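Local coordinates for protein endonuclease 2 (Arabidopsis thaliana, PDB 4CXP) that cleaves RNA and single-stranded DNA, and less readily double-stranded DNA, into 5'-phosphorylated products with the help of three divalent metal ions, at residues Ser159-Thr164 and Pro241-Arg246. Sequence-based numbering, arbitrary orientation. Where two conformers were deposited one is given.
With NAG (2-acetamido-2-deoxy-beta-D-glucopyranose), chain D.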
loop_
_atom_site.group_PDB
_atom_site.type_symbol
_atom_site.label_atom_id
_atom_site.label_comp_id
_atom_site.label_asym_id
_atom_site.label_seq_id
_atom_site.Cartn_x
_atom_site.Cartn_y
_atom_site.Cartn_z
ATOM N N SER A 159 1.769 -2.944 10.551
ATOM C CA SER A 159 1.366 -4.207 11.134
ATOM C C SER A 159 0.519 -4.127 12.392
ATOM O O SER A 159 -0.473 -4.843 12.506
ATOM C CB SER A 159 2.618 -5.049 11.444
ATOM O OG SER A 159 3.282 -5.408 10.255
ATOM N N ASN A 160 0.915 -3.360 13.409
ATOM C CA ASN A 160 0.269 -3.553 14.714
ATOM C C ASN A 160 -1.198 -3.196 14.733
ATOM O O ASN A 160 -1.991 -3.927 15.335
ATOM C CB ASN A 160 0.961 -2.808 15.855
ATOM C CG ASN A 160 2.375 -3.267 16.080
ATOM O OD1 ASN A 160 2.641 -4.250 16.804
ATOM N ND2 ASN A 160 3.282 -2.573 15.505
ATOM N N ILE A 161 -1.592 -2.084 14.114
ATOM C CA ILE A 161 -3.005 -1.721 14.101
ATOM C C ILE A 161 -3.824 -2.861 13.468
ATOM O O ILE A 161 -4.826 -3.307 14.027
ATOM C CB ILE A 161 -3.267 -0.391 13.381
ATOM C CG1 ILE A 161 -2.619 0.774 14.140
ATOM C CG2 ILE A 161 -4.754 -0.176 13.213
ATOM C CD1 ILE A 161 -2.544 2.043 13.328
ATOM N N ILE A 162 -3.397 -3.314 12.294
ATOM C CA ILE A 162 -4.142 -4.351 11.594
ATOM C C ILE A 162 -4.184 -5.654 12.403
ATOM O O ILE A 162 -5.235 -6.280 12.518
ATOM C CB ILE A 162 -3.556 -4.581 10.190
ATOM C CG1 ILE A 162 -3.765 -3.339 9.321
ATOM C CG2 ILE A 162 -4.190 -5.803 9.533
ATOM C CD1 ILE A 162 -2.948 -3.359 8.046
ATOM N N GLU A 163 -3.046 -6.054 12.953
ATOM C CA GLU A 163 -2.986 -7.297 13.716
ATOM C C GLU A 163 -3.878 -7.244 14.944
ATOM O O GLU A 163 -4.527 -8.235 15.292
ATOM C CB GLU A 163 -1.548 -7.591 14.136
ATOM C CG GLU A 163 -0.626 -8.062 13.044
ATOM C CD GLU A 163 0.853 -8.008 13.466
ATOM O OE1 GLU A 163 1.188 -7.423 14.527
ATOM O OE2 GLU A 163 1.699 -8.506 12.713
ATOM N N THR A 164 -3.880 -6.118 15.641
ATOM C CA THR A 164 -4.694 -5.978 16.833
ATOM C C THR A 164 -6.164 -5.993 16.464
ATOM O O THR A 164 -6.985 -6.602 17.154
ATOM C CB THR A 164 -4.286 -4.717 17.602
ATOM O OG1 THR A 164 -2.905 -4.826 17.950
ATOM C CG2 THR A 164 -5.115 -4.540 18.839
ATOM N N PRO A 241 -10.194 3.785 11.323
ATOM C CA PRO A 241 -10.915 4.123 10.098
ATOM C C PRO A 241 -10.025 4.558 8.952
ATOM O O PRO A 241 -10.337 4.279 7.801
ATOM C CB PRO A 241 -11.883 5.230 10.534
ATOM C CG PRO A 241 -12.089 4.988 11.986
ATOM C CD PRO A 241 -10.750 4.501 12.480
ATOM N N ILE A 242 -8.919 5.220 9.244
ATOM C CA ILE A 242 -8.034 5.655 8.160
ATOM C C ILE A 242 -7.250 4.454 7.626
ATOM O O ILE A 242 -7.009 4.395 6.429
ATOM C CB ILE A 242 -7.166 6.901 8.515
ATOM C CG1 ILE A 242 -6.219 7.295 7.385
ATOM C CG2 ILE A 242 -6.280 6.650 9.692
ATOM C CD1 ILE A 242 -6.887 7.595 6.074
ATOM N N VAL A 243 -6.880 3.499 8.474
ATOM C CA VAL A 243 -6.308 2.266 7.976
ATOM C C VAL A 243 -7.298 1.572 7.025
ATOM O O VAL A 243 -6.935 1.163 5.926
ATOM C CB VAL A 243 -5.852 1.363 9.129
ATOM C CG1 VAL A 243 -5.484 -0.027 8.633
ATOM C CG2 VAL A 243 -4.671 2.015 9.846
ATOM N N TYR A 244 -8.549 1.427 7.458
ATOM C CA TYR A 244 -9.572 0.847 6.592
ATOM C C TYR A 244 -9.659 1.578 5.248
ATOM O O TYR A 244 -9.715 0.957 4.194
ATOM C CB TYR A 244 -10.926 0.881 7.267
ATOM C CG TYR A 244 -11.164 -0.020 8.458
ATOM C CD1 TYR A 244 -10.475 -1.200 8.681
ATOM C CD2 TYR A 244 -12.185 0.303 9.337
ATOM C CE1 TYR A 244 -10.800 -2.028 9.749
ATOM C CE2 TYR A 244 -12.527 -0.527 10.399
ATOM C CZ TYR A 244 -11.829 -1.690 10.585
ATOM O OH TYR A 244 -12.176 -2.560 11.615
ATOM N N GLN A 245 -9.695 2.905 5.310
ATOM C CA GLN A 245 -9.785 3.725 4.104
ATOM C C GLN A 245 -8.627 3.426 3.154
ATOM O O GLN A 245 -8.835 3.253 1.955
ATOM C CB GLN A 245 -9.776 5.197 4.490
ATOM C CG GLN A 245 -9.905 6.171 3.317
ATOM C CD GLN A 245 -9.271 7.491 3.647
ATOM O OE1 GLN A 245 -9.736 8.210 4.525
ATOM N NE2 GLN A 245 -8.171 7.796 2.975
ATOM N N ARG A 246 -7.411 3.412 3.679
ATOM C CA ARG A 246 -6.249 3.221 2.833
ATOM C C ARG A 246 -6.153 1.830 2.252
ATOM O O ARG A 246 -5.734 1.665 1.107
ATOM C CB ARG A 246 -4.968 3.573 3.595
ATOM C CG ARG A 246 -4.854 5.020 4.055
ATOM C CD ARG A 246 -4.998 6.047 2.942
ATOM N NE ARG A 246 -3.791 6.107 2.129
ATOM C CZ ARG A 246 -3.666 6.878 1.049
ATOM N NH1 ARG A 246 -4.735 7.434 0.498
ATOM N NH2 ARG A 246 -2.463 7.086 0.549
HETATM C C1 NAG D . -18.000 -0.150 7.690
HETATM C C2 NAG D . -16.902 -0.065 8.745
HETATM C C3 NAG D . -17.525 0.016 10.131
HETATM C C4 NAG D . -18.511 1.170 10.191
HETATM C C5 NAG D . -19.508 1.077 9.041
HETATM C C6 NAG D . -20.456 2.267 8.966
HETATM C C7 NAG D . -14.927 -1.169 7.865
HETATM C C8 NAG D . -14.061 -2.387 7.837
HETATM N N2 NAG D . -15.992 -1.186 8.652
HETATM O O3 NAG D . -16.505 0.161 11.101
HETATM O O4 NAG D . -19.178 1.116 11.436
HETATM O O5 NAG D . -18.804 1.014 7.812
HETATM O O6 NAG D . -19.728 3.466 8.825
HETATM O O7 NAG D . -14.665 -0.209 7.125
#
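Val243 meets Ile161 and Ile162 with one methyl for each: its CG2 lies 4.0 Å from Ile161 CG2, and its CG1 lies 3.8 Å from Ile162 CG1. A valine suits this place because its short fork, whose bond to CB points toward the opposing helix, serves two successive residues while the backbones stay near, with the CA atoms of Ile162 and Val243 7.8 Å apart. The isoleucines, branched apolar chains long enough to bridge the gap, reach it differently. In Ile161, a chi1 of -65° sets CG1 beside the backbone N and leaves CG2 anti to it, facing Val243, with CD1 also close to the same valine methyl. Ile162 leaves its helix more tangentially and touches through the CG1 methylene of its longer branch. No hydrogen bond crosses this buried, wholly apolar interface.

One residue on from Val243, Tyr244 meets a glycan instead. Its flat ring receives the acetamido methyl C8 of the N-acetylglucosamine 3.4 Å above its plane, over its centre, a CH-pi contact, while its OH is hydrogen-bonded to Tyr170 OH. Within 159-164, the hydroxyl of Thr164 suits a helix: OG1 bonds back to Asn160 O at 2.9 Å, on the opposite face of that carbonyl from Thr164 N, and takes a hydrogen bond from Trp146 NE1.

In the largely helical, zinc-dependent S1/P1 nuclease fold, this helix-helix contact joins 153-169, part of the substrate-binding region, to the long helix 233-262. Trp157 and Leu240 extend the apolar seam, Ile162 also packs on Leu247 and zinc-binding Trp1, and Ile161 rests against Trp146 of strand 143-146.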